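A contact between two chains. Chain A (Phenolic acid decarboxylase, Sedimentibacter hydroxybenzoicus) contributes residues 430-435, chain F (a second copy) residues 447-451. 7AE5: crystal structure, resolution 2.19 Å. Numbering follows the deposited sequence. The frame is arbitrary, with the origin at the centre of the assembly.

Chain A (430-435) NPPGMH
Chain F (447-451) PPEPN

Two proline-rich segments from two copies of the decarboxylase meet here without a single direct hydrogen bond; van der Waals packing and one bridging water join them, and together they bury 240 Å². Chain A supplies a type II turn from Pro431(A) to Met434(A), closed by a hydrogen bond from Met434(A) N to Pro431(A) O of 3.0 Å. A cis peptide bond precedes Pro431(A) (phi/psi -66/148), Pro432(A) follows at -58/139, Gly433(A) at 84/-9, and Met434(A), at -106/149, begins a strand that His435(A) (-118/149) continues. Chain F is irregular throughout. In register, Gly433(A) CA lies 6.0 Å from Pro448(F) CA, and Met434(A) CA lies 6.5 Å from Glu449(F) CA, so the two chains advance in the same sense over this step.

Pro447(F), at -53/144, directs its CA-to-CB bond away from chain A and makes no contact. The peptide bond after it is cis, and the CA-to-CB bond of Pro448(F) (-95/16, C-gamma endo) points toward chain A. Its CB lies 3.9 Å from Pro432(A) O and its CG 3.8 Å from Gly433(A) O, so the ring packs against the turn backbone. Glycine suits position 433 twice over: at the backbone angles of Gly433(A) a CB would be jammed against the preceding carbonyl oxygen, and an ideal CB on Gly433(A) would lie 2.8 Å from Pro448(F) CG, a clash. A proline lacks an amide hydrogen, but its carbonyl can still accept: one water donates to both Pro448(F) O and Pro432(A) O, each at 2.7 Å, bridging the two backbones.

Met434(A) reaches this region with a compact m, m, m side chain (-58, -63, -61°). Its CA-to-CB bond points sideways, but the folded chain brings the end nearer, placing SD 4.1 Å from Pro448(F) CD. The same SD sits 3.8 Å from both the N and the CB of Glu449(F). A flexible thioether is well suited to filling such a buried space.

Glu449(F), also buried, has phi/psi -66/130 and an extended side chain, with chi1 and chi2 t and chi3 at -2°. Its aliphatic base can therefore pack beside the sulfur while both carboxylate oxygens are hydrogen-bonded elsewhere in the structure.

Pro450(F) (-67/148, C-gamma exo) has its CA-to-CB bond sideways, yet its CD lies 3.6 Å from CG of Pro431(A), whose CA-to-CB bond points toward chain F and whose ring is also C-gamma exo. Two rigid apolar rings suit this more exposed contact. Asn451(F), at -109/115 with chi1 t, carries the chain beyond reach.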

# COMPACT_ATOMS: atom_id res chain seq x y z
N ASN A 430 -6.97 -1.87 -16.93
CA ASN A 430 -7.98 -2.69 -16.29
C ASN A 430 -8.50 -1.94 -15.07
O ASN A 430 -7.77 -1.79 -14.09
CB ASN A 430 -7.42 -4.06 -15.90
CG ASN A 430 -8.51 -5.06 -15.57
OD1 ASN A 430 -9.70 -4.73 -15.59
ND2 ASN A 430 -8.11 -6.29 -15.27
N PRO A 431 -9.74 -1.43 -15.09
CA PRO A 431 -10.73 -1.49 -16.18
C PRO A 431 -10.30 -0.72 -17.43
O PRO A 431 -9.60 0.29 -17.30
CB PRO A 431 -11.98 -0.84 -15.57
CG PRO A 431 -11.73 -0.83 -14.09
CD PRO A 431 -10.26 -0.70 -13.93
N PRO A 432 -10.70 -1.19 -18.61
CA PRO A 432 -10.28 -0.53 -19.85
C PRO A 432 -10.70 0.94 -19.86
O PRO A 432 -11.80 1.29 -19.44
CB PRO A 432 -11.00 -1.33 -20.94
CG PRO A 432 -11.27 -2.66 -20.32
CD PRO A 432 -11.53 -2.38 -18.87
N GLY A 433 -9.80 1.79 -20.35
CA GLY A 433 -10.04 3.21 -20.38
C GLY A 433 -9.73 3.95 -19.10
O GLY A 433 -9.75 5.19 -19.09
N MET A 434 -9.46 3.23 -18.01
CA MET A 434 -9.02 3.82 -16.75
C MET A 434 -7.54 3.56 -16.56
O MET A 434 -7.00 2.54 -17.02
CB MET A 434 -9.81 3.25 -15.57
CG MET A 434 -11.31 3.44 -15.68
SD MET A 434 -11.80 5.18 -15.67
CE MET A 434 -11.19 5.70 -14.07
N HIS A 435 -6.87 4.48 -15.88
CA HIS A 435 -5.44 4.37 -15.62
C HIS A 435 -5.16 4.28 -14.13
O HIS A 435 -5.90 4.83 -13.31
CB HIS A 435 -4.66 5.56 -16.20
CG HIS A 435 -4.00 5.28 -17.51
ND1 HIS A 435 -3.52 6.28 -18.33
CD2 HIS A 435 -3.74 4.11 -18.15
CE1 HIS A 435 -3.00 5.74 -19.42
NE2 HIS A 435 -3.12 4.43 -19.33
N PRO F 447 -18.71 6.82 -17.16
CA PRO F 447 -17.93 6.02 -18.12
C PRO F 447 -16.55 6.60 -18.34
O PRO F 447 -16.37 7.83 -18.35
CB PRO F 447 -18.78 6.09 -19.39
CG PRO F 447 -20.17 6.21 -18.89
CD PRO F 447 -20.10 7.01 -17.61
N PRO F 448 -15.53 5.74 -18.53
CA PRO F 448 -15.71 4.29 -18.57
C PRO F 448 -15.46 3.59 -17.23
O PRO F 448 -15.30 2.37 -17.23
CB PRO F 448 -14.68 3.85 -19.60
CG PRO F 448 -13.55 4.82 -19.40
CD PRO F 448 -14.16 6.13 -18.89
N GLU F 449 -15.43 4.32 -16.13
CA GLU F 449 -15.24 3.68 -14.83
C GLU F 449 -16.44 2.80 -14.52
O GLU F 449 -17.58 3.26 -14.63
CB GLU F 449 -15.04 4.71 -13.72
CG GLU F 449 -15.01 4.08 -12.33
CD GLU F 449 -14.80 5.09 -11.22
OE1 GLU F 449 -14.65 6.29 -11.52
OE2 GLU F 449 -14.80 4.68 -10.04
N PRO F 450 -16.24 1.54 -14.14
CA PRO F 450 -17.38 0.68 -13.84
C PRO F 450 -18.12 1.14 -12.60
O PRO F 450 -17.53 1.70 -11.67
CB PRO F 450 -16.73 -0.70 -13.62
CG PRO F 450 -15.36 -0.60 -14.21
CD PRO F 450 -14.95 0.83 -14.04
N ASN F 451 -19.42 0.92 -12.60
CA ASN F 451 -20.26 1.24 -11.46
C ASN F 451 -20.72 -0.06 -10.80
O ASN F 451 -21.45 -0.84 -11.43
CB ASN F 451 -21.47 2.08 -11.88
CG ASN F 451 -22.05 2.88 -10.73
OD1 ASN F 451 -22.26 2.35 -9.64
ND2 ASN F 451 -22.32 4.15 -10.98
O HOH W 1 -14.11 0.32 -18.56